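Glutamine synthetase (Helicobacter pylori, PDB 5ZLI) is a type I-beta glutamine synthetase, a twelve-subunit assembly whose chain joins a beta-grasp domain to a catalytic domain of the glutamine synthetase family. Local coordinates at residues Phe31-Ile34 / Lys35-Asn39; Ser62-Lys65 / Gly66-Gly69; Pro88-Ala91 / Asp92-Val96; Val104-Gln108 / Pro109-Cys113; Glu448-Ile451 / Gln452-Ser456. One frame throughout, in Å; residues are numbered along the deposited sequence.

Contact 1 of 5, residues Phe31-Ile34 / Lys35-Asn39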
loop_
_atom_site.group_PDB
_atom_site.type_symbol
_atom_site.label_atom_id
_atom_site.label_comp_id
_atom_site.label_asym_id
_atom_site.label_seq_id
_atom_site.Cartn_x
_atom_site.Cartn_y
_atom_site.Cartn_z
ATOM N N PHE B 31 14.890 -21.709 43.114
ATOM C CA PHE B 31 14.344 -22.971 43.577
ATOM C C PHE B 31 13.500 -23.556 42.462
ATOM O O PHE B 31 12.995 -22.830 41.608
ATOM C CB PHE B 31 13.519 -22.813 44.865
ATOM C CG PHE B 31 12.305 -21.925 44.725
ATOM C CD1 PHE B 31 12.422 -20.544 44.809
ATOM C CD2 PHE B 31 11.038 -22.470 44.524
ATOM C CE1 PHE B 31 11.290 -19.717 44.693
ATOM C CE2 PHE B 31 9.887 -21.638 44.403
ATOM C CZ PHE B 31 10.013 -20.271 44.492
ATOM N N SER B 32 13.393 -24.874 42.449
ATOM C CA SER B 32 12.762 -25.601 41.365
ATOM C C SER B 32 11.468 -26.209 41.873
ATOM O O SER B 32 11.482 -26.978 42.840
ATOM C CB SER B 32 13.712 -26.675 40.831
ATOM O OG SER B 32 15.036 -26.148 40.730
ATOM N N ASP B 33 10.354 -25.851 41.240
ATOM C CA ASP B 33 9.090 -26.528 41.502
ATOM C C ASP B 33 9.148 -27.924 40.894
ATOM O O ASP B 33 10.171 -28.344 40.352
ATOM C CB ASP B 33 7.895 -25.706 40.987
ATOM C CG ASP B 33 7.746 -25.684 39.443
ATOM O OD1 ASP B 33 8.721 -25.857 38.667
ATOM O OD2 ASP B 33 6.588 -25.492 39.006
ATOM N N ILE B 34 8.053 -28.679 41.025
ATOM C CA ILE B 34 8.040 -30.063 40.546
ATOM C C ILE B 34 8.287 -30.127 39.042
ATOM O O ILE B 34 9.060 -30.965 38.570
ATOM C CB ILE B 34 6.730 -30.762 40.948
ATOM C CG1 ILE B 34 6.664 -30.899 42.456
ATOM C CG2 ILE B 34 6.600 -32.168 40.302
ATOM C CD1 ILE B 34 5.319 -31.402 42.907
ATOM N N LYS B 35 7.612 -29.268 38.263
ATOM C CA LYS B 35 7.677 -29.321 36.792
ATOM C C LYS B 35 9.089 -29.137 36.241
ATOM O O LYS B 35 9.358 -29.556 35.109
ATOM C CB LYS B 35 6.693 -28.308 36.179
ATOM C CG LYS B 35 7.135 -27.392 34.981
ATOM C CD LYS B 35 5.870 -27.104 34.117
ATOM C CE LYS B 35 6.050 -26.130 32.962
ATOM N NZ LYS B 35 5.877 -24.732 33.513
ATOM N N GLY B 36 9.990 -28.507 36.991
ATOM C CA GLY B 36 11.315 -28.226 36.481
ATOM C C GLY B 36 11.563 -26.759 36.239
ATOM O O GLY B 36 12.633 -26.389 35.734
ATOM N N THR B 37 10.569 -25.928 36.473
ATOM C CA THR B 37 10.772 -24.514 36.279
ATOM C C THR B 37 11.663 -23.958 37.363
ATOM O O THR B 37 11.427 -24.181 38.551
ATOM C CB THR B 37 9.446 -23.787 36.278
ATOM O OG1 THR B 37 8.676 -24.247 35.167
ATOM C CG2 THR B 37 9.693 -22.277 36.186
ATOM N N TRP B 38 12.660 -23.204 36.966
ATOM C CA TRP B 38 13.478 -22.519 37.928
ATOM C C TRP B 38 12.765 -21.214 38.280
ATOM O O TRP B 38 12.365 -20.450 37.392
ATOM C CB TRP B 38 14.868 -22.295 37.344
ATOM C CG TRP B 38 15.961 -22.395 38.318
ATOM C CD1 TRP B 38 15.893 -22.857 39.593
ATOM C CD2 TRP B 38 17.314 -22.016 38.100
ATOM N NE1 TRP B 38 17.129 -22.775 40.198
ATOM C CE2 TRP B 38 18.020 -22.273 39.294
ATOM C CE3 TRP B 38 17.998 -21.483 37.008
ATOM C CZ2 TRP B 38 19.363 -22.021 39.426
ATOM C CZ3 TRP B 38 19.326 -21.232 37.140
ATOM C CH2 TRP B 38 20.005 -21.501 38.343
ATOM N N ASN B 39 12.598 -20.965 39.576
ATOM C CA ASN B 39 11.894 -19.792 40.065
ATOM C C ASN B 39 12.843 -18.962 40.914
ATOM O O ASN B 39 13.869 -19.462 41.374
ATOM C CB ASN B 39 10.648 -20.170 40.865
ATOM C CG ASN B 39 9.608 -20.865 40.026
ATOM O OD1 ASN B 39 8.675 -20.233 39.564
ATOM N ND2 ASN B 39 9.753 -22.175 39.831
#
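Asn39 lays its CB over one face of the Phe31 ring. Asn39 CB is 3.9 Å from the centroid of the Phe31 ring and displaced toward the rim, a CH-pi contact. Phe31 CG sits between its backbone N and carbonyl carbon (chi1 62°), which folds the ring back across the neighbouring strand. The Asn39 amide is turned only 26° from the plane of that ring. Its OD1 is held from outside, by the backbone N of Met191 of a neighbouring subunit. The two backbones also pair: Phe31 N gives to Asn39 O at 3.0 Å, and Asn39 N to Phe31 O at 2.8 Å. This is an antiparallel hydrogen-bonded pair near the end of the beta hairpin formed by strands 26-32 and 38-44, in the beta-grasp region of the chain. Ser32 and Trp38 form the next, non-hydrogen-bonded pair, with their side chains on the other face of the sheet. Ser32 OG meets Trp38 CD1 obliquely at 3.6 Å. Phe31 O lies at the edge of the indole, near its plane, 3.5 Å from Trp38 CD1. Arg30 makes a cation-pi contact with the same indole. In the connecting loop Asp33 bends inward, its chi1 of 73° bringing the carboxylate toward the turn. Asp33 OD1 accepts weak bonds from Thr37 N at 2.9 Å and from Gly36 N at 3.4 Å. Lys35 NZ curls back to donate to Thr37 OG1. Ile34 leads away from the loop and packs on Phe450 and Tyr454 of helix 448-466.

Contact 2 of 5, residues Ser62-Lys65 / Gly66-Gly69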
loop_
_atom_site.group_PDB
_atom_site.type_symbol
_atom_site.label_atom_id
_atom_site.label_comp_id
_atom_site.label_asym_id
_atom_site.label_seq_id
_atom_site.Cartn_x
_atom_site.Cartn_y
_atom_site.Cartn_z
ATOM N N SER B 62 1.289 -21.862 47.524
ATOM C CA SER B 62 0.011 -22.260 46.956
ATOM C C SER B 62 -0.043 -22.022 45.448
ATOM O O SER B 62 -0.903 -22.600 44.769
ATOM C CB SER B 62 -1.107 -21.493 47.642
ATOM O OG SER B 62 -1.163 -20.188 47.090
ATOM N N CYS B 63 0.897 -21.230 44.909
ATOM C CA CYS B 63 0.980 -20.878 43.494
ATOM C C CYS B 63 1.565 -21.983 42.616
ATOM O O CYS B 63 1.617 -21.798 41.393
ATOM C CB CYS B 63 1.879 -19.644 43.321
ATOM S SG CYS B 63 1.453 -18.210 44.300
ATOM N N PHE B 64 1.984 -23.115 43.191
ATOM C CA PHE B 64 2.699 -24.154 42.459
ATOM C C PHE B 64 1.841 -25.401 42.486
ATOM O O PHE B 64 1.536 -25.919 43.569
ATOM C CB PHE B 64 4.073 -24.402 43.084
ATOM C CG PHE B 64 4.926 -23.183 43.102
ATOM C CD1 PHE B 64 4.783 -22.239 44.109
ATOM C CD2 PHE B 64 5.817 -22.944 42.086
ATOM C CE1 PHE B 64 5.530 -21.089 44.108
ATOM C CE2 PHE B 64 6.582 -21.795 42.086
ATOM C CZ PHE B 64 6.437 -20.867 43.100
ATOM N N LYS B 65 1.409 -25.849 41.307
ATOM C CA LYS B 65 0.503 -26.983 41.281
ATOM C C LYS B 65 1.272 -28.236 41.649
ATOM O O LYS B 65 2.408 -28.445 41.211
ATOM C CB LYS B 65 -0.227 -27.101 39.936
ATOM C CG LYS B 65 -1.573 -27.880 40.079
ATOM C CD LYS B 65 -2.106 -28.409 38.737
ATOM C CE LYS B 65 -3.320 -29.357 38.879
ATOM N NZ LYS B 65 -3.003 -30.665 39.565
ATOM N N GLY B 66 0.644 -29.061 42.479
ATOM C CA GLY B 66 1.294 -30.168 43.133
ATOM C C GLY B 66 1.825 -29.862 44.519
ATOM O O GLY B 66 2.081 -30.810 45.278
ATOM N N TRP B 67 1.883 -28.587 44.909
ATOM C CA TRP B 67 2.436 -28.162 46.198
ATOM C C TRP B 67 1.340 -27.808 47.157
ATOM O O TRP B 67 0.432 -28.708 47.377
ATOM C CB TRP B 67 3.435 -27.020 45.953
ATOM C CG TRP B 67 4.782 -27.476 45.578
ATOM C CD1 TRP B 67 5.162 -28.751 45.319
ATOM C CD2 TRP B 67 5.975 -26.688 45.558
ATOM N NE1 TRP B 67 6.508 -28.804 45.065
ATOM C CE2 TRP B 67 7.035 -27.548 45.210
ATOM C CE3 TRP B 67 6.247 -25.338 45.775
ATOM C CZ2 TRP B 67 8.348 -27.104 45.077
ATOM C CZ3 TRP B 67 7.552 -24.893 45.632
ATOM C CH2 TRP B 67 8.585 -25.776 45.285
ATOM N N GLN B 68 1.312 -26.672 47.831
ATOM C CA GLN B 68 0.464 -26.365 48.975
ATOM C C GLN B 68 -0.885 -25.758 48.557
ATOM O O GLN B 68 -1.000 -25.115 47.505
ATOM C CB GLN B 68 1.194 -25.418 49.921
ATOM C CG GLN B 68 2.345 -26.057 50.642
ATOM C CD GLN B 68 1.919 -27.226 51.509
ATOM O OE1 GLN B 68 1.305 -27.032 52.542
ATOM N NE2 GLN B 68 2.258 -28.446 51.097
ATOM N N GLY B 69 -1.937 -26.024 49.395
ATOM C CA GLY B 69 -3.184 -25.275 49.347
ATOM C C GLY B 69 -3.097 -23.903 50.019
ATOM O O GLY B 69 -2.201 -23.617 50.811
#
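Trp67 N donates to Phe64 O at 3.0 Å. The donor lies above the carbonyl plane, 35° out of it, so it is not aimed at a lone pair. The two aromatic side chains leave the turn on the same side, run alongside each other and point the same way. Phe64 CB touches Trp67 CE3 at 3.6 Å. The planes of the two rings are 44° apart, so the pair is oblique. Trp67 CZ3 lies over one face of the Phe64 ring, toward its rim. In both residues CG is anti to the carbonyl carbon, with chi1 of -59° for Phe64. That shared choice sends the rings off together. The indole is fixed at its polar end too: Trp67 NE1 is hydrogen-bonded to Lys112 O. Tyr110 meets the indole edge-to-face, and Phe59 of strand 57-60 touches both aromatic side chains. Where the loop opens, Ser62 CA approaches Gln68 O at 3.1 Å in a CA-H...O contact. Ser62 CB lies 3.6 Å from Gln68 O, while Ser62 OG is bonded to Asp60 OD2. Lys65 leads outward and packs along helix 448-466. Gly66, with a positive phi, takes the third position of the bend. The arrangement is a type II beta turn from Phe64 to Trp67, set in the loop between strands 57-60 and 74-81.

Contact 3 of 5, residues Pro88-Ala91 / Asp92-Val96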
loop_
_atom_site.group_PDB
_atom_site.type_symbol
_atom_site.label_atom_id
_atom_site.label_comp_id
_atom_site.label_asym_id
_atom_site.label_seq_id
_atom_site.Cartn_x
_atom_site.Cartn_y
_atom_site.Cartn_z
ATOM N N PRO B 88 25.492 -13.076 35.319
ATOM C CA PRO B 88 26.102 -12.110 34.385
ATOM C C PRO B 88 25.088 -11.232 33.694
ATOM O O PRO B 88 25.420 -10.095 33.335
ATOM C CB PRO B 88 26.833 -13.001 33.378
ATOM C CG PRO B 88 26.046 -14.248 33.375
ATOM C CD PRO B 88 25.558 -14.449 34.797
ATOM N N PHE B 89 23.844 -11.701 33.554
ATOM C CA PHE B 89 22.887 -11.009 32.705
ATOM C C PHE B 89 22.299 -9.794 33.391
ATOM O O PHE B 89 22.211 -8.733 32.768
ATOM C CB PHE B 89 21.750 -11.945 32.311
ATOM C CG PHE B 89 22.203 -13.212 31.693
ATOM C CD1 PHE B 89 22.824 -13.195 30.453
ATOM C CD2 PHE B 89 21.993 -14.428 32.329
ATOM C CE1 PHE B 89 23.254 -14.373 29.852
ATOM C CE2 PHE B 89 22.416 -15.612 31.748
ATOM C CZ PHE B 89 23.054 -15.585 30.504
ATOM N N SER B 90 21.952 -9.909 34.676
ATOM C CA SER B 90 21.271 -8.818 35.362
ATOM C C SER B 90 22.083 -7.531 35.273
ATOM O O SER B 90 23.310 -7.535 35.412
ATOM C CB SER B 90 20.994 -9.166 36.825
ATOM O OG SER B 90 22.175 -9.579 37.470
ATOM N N ALA B 91 21.377 -6.435 34.982
ATOM C CA ALA B 91 22.015 -5.132 34.837
ATOM C C ALA B 91 22.743 -4.726 36.111
ATOM O O ALA B 91 23.913 -4.328 36.069
ATOM C CB ALA B 91 20.962 -4.092 34.457
ATOM N N ASP B 92 22.076 -4.857 37.259
ATOM C CA ASP B 92 22.673 -4.592 38.562
ATOM C C ASP B 92 23.123 -5.919 39.179
ATOM O O ASP B 92 22.445 -6.945 39.029
ATOM C CB ASP B 92 21.683 -3.861 39.483
ATOM C CG ASP B 92 21.175 -2.516 38.893
ATOM O OD1 ASP B 92 19.937 -2.322 38.783
ATOM O OD2 ASP B 92 22.004 -1.638 38.555
ATOM N N VAL B 93 24.272 -5.897 39.865
ATOM C CA VAL B 93 24.950 -7.135 40.251
ATOM C C VAL B 93 24.084 -7.980 41.182
ATOM O O VAL B 93 23.626 -7.520 42.237
ATOM C CB VAL B 93 26.326 -6.818 40.872
ATOM C CG1 VAL B 93 26.920 -8.047 41.551
ATOM C CG2 VAL B 93 27.301 -6.328 39.804
ATOM N N SER B 94 23.923 -9.254 40.825
ATOM C CA SER B 94 23.085 -10.180 41.564
ATOM C C SER B 94 23.835 -11.483 41.714
ATOM O O SER B 94 24.488 -11.934 40.769
ATOM C CB SER B 94 21.764 -10.485 40.832
ATOM O OG SER B 94 21.142 -9.312 40.325
ATOM N N VAL B 95 23.724 -12.109 42.877
ATOM C CA VAL B 95 24.286 -13.436 43.058
ATOM C C VAL B 95 23.133 -14.409 43.206
ATOM O O VAL B 95 22.217 -14.191 44.003
ATOM C CB VAL B 95 25.269 -13.513 44.240
ATOM C CG1 VAL B 95 24.632 -13.019 45.521
ATOM C CG2 VAL B 95 25.789 -14.934 44.373
ATOM N N VAL B 96 23.192 -15.457 42.483
ATOM C CA VAL B 96 22.147 -16.456 42.543
ATOM C C VAL B 96 22.567 -17.498 43.558
ATOM O O VAL B 96 23.748 -17.855 43.657
ATOM C CB VAL B 96 21.888 -17.071 41.156
ATOM C CG1 VAL B 96 20.824 -18.145 41.233
ATOM C CG2 VAL B 96 21.468 -15.993 40.162
#
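Ser90 and Ser94 point their hydroxyls at the same carbonyl oxygen, Asp92 O, one coming from above the carbonyl plane and the other from below. Ser90 OG donates to Asp92 O at 3.1 Å and Ser94 OG to Asp92 O at 3.0 Å. Neither lies flat in the carbonyl plane: the donors are tilted 34° and 24° from it. Ser90 has OG between its backbone N and carbonyl carbon (chi1 53°), and this turns the hydroxyl in across the loop. Ser94, at the start of strand 94-103, has OG beside its own N, which directs the hydroxyl back to Asp92 O. The two hydroxyl oxygens come to 3.0 Å of each other, Ser90 OG to Ser94 OG. Ser90 CB also lies 3.4 Å from Asp92 O. Asp92 turns its carboxylate the other way, where OD2 makes a salt bridge to Lys208 of a neighbouring subunit. That subunit also takes the N-H of Ala91, through Asp201. Val93 and Val95 bond through their backbones to Phe26 of strand 26-32, the neighbour of strand 94-103 in the sheet. The loop itself links strand 84-87 to strand 94-103. The chemistry divides Asp92 in two. Its backbone oxygen takes two hydroxyl bonds from within the chain, which should fix the turn of the loop, while its carboxylate pairs with a lysine across the subunit boundary.

Contact 4 of 5, residues Val104-Gln108 / Pro109-Cys113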
loop_
_atom_site.group_PDB
_atom_site.type_symbol
_atom_site.label_atom_id
_atom_site.label_comp_id
_atom_site.label_asym_id
_atom_site.label_seq_id
_atom_site.Cartn_x
_atom_site.Cartn_y
_atom_site.Cartn_z
ATOM N N VAL B 104 7.013 -26.462 56.928
ATOM C CA VAL B 104 6.926 -25.934 58.285
ATOM C C VAL B 104 5.764 -26.545 59.034
ATOM O O VAL B 104 5.642 -26.339 60.248
ATOM C CB VAL B 104 6.775 -24.400 58.302
ATOM C CG1 VAL B 104 7.952 -23.728 57.603
ATOM C CG2 VAL B 104 5.448 -23.999 57.690
ATOM N N TYR B 105 4.925 -27.316 58.356
ATOM C CA TYR B 105 3.822 -28.009 58.992
ATOM C C TYR B 105 4.228 -29.389 59.477
ATOM O O TYR B 105 3.617 -29.915 60.412
ATOM C CB TYR B 105 2.639 -28.098 58.013
ATOM C CG TYR B 105 2.282 -26.733 57.442
ATOM C CD1 TYR B 105 2.466 -26.428 56.097
ATOM C CD2 TYR B 105 1.751 -25.737 58.262
ATOM C CE1 TYR B 105 2.141 -25.161 55.594
ATOM C CE2 TYR B 105 1.428 -24.477 57.770
ATOM C CZ TYR B 105 1.626 -24.198 56.442
ATOM O OH TYR B 105 1.310 -22.950 55.972
ATOM N N LYS B 106 5.274 -29.958 58.901
ATOM C CA LYS B 106 5.769 -31.253 59.304
ATOM C C LYS B 106 7.174 -31.167 59.867
ATOM O O LYS B 106 7.676 -32.165 60.389
ATOM C CB LYS B 106 5.720 -32.202 58.099
ATOM C CG LYS B 106 4.306 -32.284 57.534
ATOM C CD LYS B 106 4.140 -33.155 56.301
ATOM C CE LYS B 106 3.535 -34.509 56.568
ATOM N NZ LYS B 106 3.435 -35.267 55.288
ATOM N N ASN B 107 7.795 -29.995 59.816
ATOM C CA ASN B 107 9.125 -29.761 60.358
ATOM C C ASN B 107 10.141 -30.789 59.865
ATOM O O ASN B 107 10.928 -31.351 60.634
ATOM C CB ASN B 107 9.101 -29.661 61.874
ATOM C CG ASN B 107 8.496 -28.365 62.327
ATOM O OD1 ASN B 107 9.207 -27.398 62.598
ATOM N ND2 ASN B 107 7.176 -28.312 62.353
ATOM N N GLN B 108 10.108 -31.019 58.551
ATOM C CA GLN B 108 11.006 -31.855 57.763
ATOM C C GLN B 108 11.232 -31.162 56.422
ATOM O O GLN B 108 10.355 -30.415 55.970
ATOM C CB GLN B 108 10.411 -33.255 57.547
ATOM C CG GLN B 108 8.966 -33.229 57.059
ATOM C CD GLN B 108 8.437 -34.610 56.656
ATOM O OE1 GLN B 108 7.689 -34.728 55.680
ATOM N NE2 GLN B 108 8.817 -35.653 57.405
ATOM N N PRO B 109 12.401 -31.359 55.780
ATOM C CA PRO B 109 12.588 -30.863 54.403
ATOM C C PRO B 109 11.446 -31.325 53.519
ATOM O O PRO B 109 11.073 -32.497 53.551
ATOM C CB PRO B 109 13.910 -31.499 53.970
ATOM C CG PRO B 109 14.643 -31.711 55.221
ATOM C CD PRO B 109 13.612 -32.032 56.278
ATOM N N TYR B 110 10.936 -30.420 52.679
ATOM C CA TYR B 110 9.641 -30.635 52.033
ATOM C C TYR B 110 9.690 -31.896 51.205
ATOM O O TYR B 110 10.545 -32.042 50.324
ATOM C CB TYR B 110 9.290 -29.440 51.155
ATOM C CG TYR B 110 7.870 -29.395 50.619
ATOM C CD1 TYR B 110 6.803 -29.988 51.298
ATOM C CD2 TYR B 110 7.592 -28.719 49.441
ATOM C CE1 TYR B 110 5.497 -29.910 50.798
ATOM C CE2 TYR B 110 6.310 -28.637 48.932
ATOM C CZ TYR B 110 5.268 -29.223 49.609
ATOM O OH TYR B 110 4.014 -29.095 49.056
ATOM N N GLU B 111 8.795 -32.831 51.514
ATOM C CA GLU B 111 8.875 -34.109 50.824
ATOM C C GLU B 111 8.493 -33.995 49.349
ATOM O O GLU B 111 8.771 -34.927 48.583
ATOM C CB GLU B 111 8.027 -35.148 51.582
ATOM C CG GLU B 111 6.500 -34.960 51.521
ATOM C CD GLU B 111 5.767 -35.798 52.563
ATOM O OE1 GLU B 111 5.824 -37.031 52.477
ATOM O OE2 GLU B 111 5.126 -35.220 53.476
ATOM N N LYS B 112 7.928 -32.861 48.922
ATOM C CA LYS B 112 7.564 -32.640 47.522
ATOM C C LYS B 112 8.476 -31.629 46.847
ATOM O O LYS B 112 8.237 -31.266 45.687
ATOM C CB LYS B 112 6.106 -32.179 47.417
ATOM C CG LYS B 112 5.096 -33.161 47.977
ATOM C CD LYS B 112 3.679 -32.899 47.502
ATOM C CE LYS B 112 3.028 -31.800 48.296
ATOM N NZ LYS B 112 1.556 -31.795 48.061
ATOM N N CYS B 113 9.568 -31.244 47.519
ATOM C CA CYS B 113 10.566 -30.364 46.935
ATOM C C CYS B 113 11.521 -31.234 46.127
ATOM O O CYS B 113 12.253 -32.031 46.714
ATOM C CB CYS B 113 11.310 -29.589 48.016
ATOM S SG CYS B 113 12.785 -28.733 47.395
#
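A G1 beta bulge, with Asn107 and Gln108 both facing Asp103, marks the tight link from strand 94-103 to the short strand 108-109. The salt bridge of Lys106 and Glu111 spans that short strand. Asn107 has the positive phi that such a bulge calls for. Just beyond, a type I beta turn runs from Tyr110 to Cys113 and leads into helix 114-128. Lys106 NZ meets Glu111 OE2 at a modelled 2.5 Å; the bridge is clear, but so short a length means little at this resolution. The two side chains cross at about a right angle. Glu111 CG is placed between its backbone N and carbonyl carbon (chi1 70°), and the chain then runs extended to bring the carboxylate over to the lysine. Lys106 bends at chi3 on its way there. The side chain of Gln108 crosses that of Glu111 at a slant. Its amide plane is 72° from the carboxylate plane, and Gln108 OE1 is 3.4 Å from Glu111 OE2, two acceptors that do not bond. Lys106 NZ has a second acidic partner, Glu449 OE2 of helix 448-466. Glu111 OE2 and Glu449 OE2 also lie close together, and the lysine that bridges to both probably offsets their repulsion. The other oxygen, Glu111 OE1, is bonded to Ser447 OG. The turn is closed by Cys113 N to Tyr110 O at 3.1 Å. Within it, Lys112 CB sits over one face of the Tyr110 ring, 3.7 Å above its plane and toward the rim.

Contact 5 of 5, residues Glu448-Ile451 / Gln452-Ser456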
loop_
_atom_site.group_PDB
_atom_site.type_symbol
_atom_site.label_atom_id
_atom_site.label_comp_id
_atom_site.label_asym_id
_atom_site.label_seq_id
_atom_site.Cartn_x
_atom_site.Cartn_y
_atom_site.Cartn_z
ATOM N N GLU B 448 4.621 -41.124 49.191
ATOM C CA GLU B 448 3.458 -41.395 48.352
ATOM C C GLU B 448 2.644 -40.141 48.098
ATOM O O GLU B 448 2.114 -39.967 46.993
ATOM C CB GLU B 448 2.588 -42.487 48.967
ATOM C CG GLU B 448 1.241 -42.696 48.254
ATOM C CD GLU B 448 1.237 -43.729 47.150
ATOM O OE1 GLU B 448 2.303 -44.336 46.873
ATOM O OE2 GLU B 448 0.136 -43.934 46.575
ATOM N N GLU B 449 2.518 -39.258 49.094
ATOM C CA GLU B 449 1.849 -37.984 48.838
ATOM C C GLU B 449 2.434 -37.317 47.599
ATOM O O GLU B 449 1.700 -36.977 46.665
ATOM C CB GLU B 449 1.932 -37.081 50.065
ATOM C CG GLU B 449 0.669 -37.188 50.917
ATOM C CD GLU B 449 0.895 -36.953 52.407
ATOM O OE1 GLU B 449 0.093 -37.476 53.223
ATOM O OE2 GLU B 449 1.863 -36.249 52.761
ATOM N N PHE B 450 3.763 -37.207 47.532
ATOM C CA PHE B 450 4.390 -36.635 46.338
ATOM C C PHE B 450 3.971 -37.371 45.060
ATOM O O PHE B 450 3.579 -36.731 44.083
ATOM C CB PHE B 450 5.924 -36.632 46.462
ATOM C CG PHE B 450 6.639 -36.316 45.153
ATOM C CD1 PHE B 450 6.788 -35.011 44.716
ATOM C CD2 PHE B 450 7.106 -37.335 44.332
ATOM C CE1 PHE B 450 7.423 -34.735 43.509
ATOM C CE2 PHE B 450 7.720 -37.049 43.140
ATOM C CZ PHE B 450 7.869 -35.749 42.726
ATOM N N ILE B 451 4.069 -38.709 45.038
ATOM C CA ILE B 451 3.771 -39.469 43.820
ATOM C C ILE B 451 2.371 -39.171 43.339
ATOM O O ILE B 451 2.112 -39.070 42.137
ATOM C CB ILE B 451 3.929 -40.986 44.044
ATOM C CG1 ILE B 451 5.398 -41.417 44.154
ATOM C CG2 ILE B 451 3.175 -41.783 42.967
ATOM C CD1 ILE B 451 5.571 -42.863 44.679
ATOM N N GLN B 452 1.434 -39.059 44.264
ATOM C CA GLN B 452 0.075 -38.764 43.855
ATOM C C GLN B 452 -0.013 -37.328 43.375
ATOM O O GLN B 452 -0.667 -37.048 42.364
ATOM C CB GLN B 452 -0.852 -39.062 45.035
ATOM C CG GLN B 452 -0.842 -40.556 45.404
ATOM C CD GLN B 452 -1.586 -41.431 44.389
ATOM O OE1 GLN B 452 -2.705 -41.097 43.989
ATOM N NE2 GLN B 452 -0.975 -42.543 43.972
ATOM N N ALA B 453 0.739 -36.427 44.004
ATOM C CA ALA B 453 0.812 -35.072 43.481
ATOM C C ALA B 453 1.431 -35.079 42.084
ATOM O O ALA B 453 0.857 -34.539 41.140
ATOM C CB ALA B 453 1.618 -34.183 44.437
ATOM N N TYR B 454 2.549 -35.775 41.910
ATOM C CA TYR B 454 3.191 -35.773 40.609
ATOM C C TYR B 454 2.272 -36.373 39.570
ATOM O O TYR B 454 2.225 -35.905 38.438
ATOM C CB TYR B 454 4.507 -36.538 40.674
ATOM C CG TYR B 454 5.323 -36.515 39.387
ATOM C CD1 TYR B 454 6.259 -35.513 39.175
ATOM C CD2 TYR B 454 5.188 -37.503 38.414
ATOM C CE1 TYR B 454 7.025 -35.476 38.038
ATOM C CE2 TYR B 454 5.956 -37.474 37.250
ATOM C CZ TYR B 454 6.879 -36.448 37.075
ATOM O OH TYR B 454 7.673 -36.356 35.949
ATOM N N GLN B 455 1.541 -37.418 39.936
ATOM C CA GLN B 455 0.591 -38.030 39.017
ATOM C C GLN B 455 -0.519 -37.050 38.665
ATOM O O GLN B 455 -0.861 -36.875 37.497
ATOM C CB GLN B 455 0.025 -39.311 39.637
ATOM C CG GLN B 455 -1.302 -39.784 39.028
ATOM C CD GLN B 455 -2.522 -39.324 39.829
ATOM O OE1 GLN B 455 -2.414 -38.917 41.000
ATOM N NE2 GLN B 455 -3.692 -39.374 39.187
ATOM N N SER B 456 -1.081 -36.395 39.673
ATOM C CA SER B 456 -2.129 -35.412 39.439
ATOM C C SER B 456 -1.628 -34.235 38.601
ATOM O O SER B 456 -2.362 -33.708 37.751
ATOM C CB SER B 456 -2.668 -34.923 40.782
ATOM O OG SER B 456 -3.457 -33.747 40.660
#
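Gln452 N donates to Glu448 O at 3.0 Å, and three more bonds of the same i to i+4 kind follow. Ala453 N reaches Glu449 O at 2.9 Å, Tyr454 N reaches Phe450 O, and Gln455 N reaches Ile451 O at 2.8 Å. They form the first turns of helix 448-466 in the catalytic domain. Glu448 and Gln452 are neighbours on one side of it. Glu448 OE2 lies 3.2 Å from Gln452 NE2, with the carboxylate and amide planes only 17° apart. Glu448 OE1 forms a salt bridge with Lys441. On another side Phe450 and Tyr454 run side by side and point the same way. With CG anti to the backbone N in both (chi1 168° in Phe450), Tyr454 CB falls over the face of the Phe450 ring, 4.3 Å from its centroid. Phe450 CZ touches Tyr454 CD1 at 3.9 Å; the ring planes are 36° apart. Leu379 of helix 377-393 packs on both side chains, and Tyr454 OH is bonded to Ala320 O. The chemistry thus sorts the helix by side: acid and amide lie on one, while aromatic carbon is buried on another.

How the contacts relate
From the N terminus the five contacts come in series, none nested in or crossing another. Contact 1 closes the hairpin loop of strands 26-32 and 38-44. Contact 2 folds the loop between strands 57-60 and 74-81. Contact 3 shapes the loop into strand 94-103, and contact 4 the exit from that strand toward helix 114-128. Contact 5 opens helix 448-466 far down the sequence. Contacts 1, 2, 4 and 5 touch one another around Ile34, Trp67 and Lys112, joining the loops at this end of the beta-grasp sheet to helix 448-466 of the catalytic domain. Contact 3 stands apart, its centre about 36 Å from that of contact 5, but shares a sheet with contact 1. Contacts 1 to 4 also meet a neighbouring subunit.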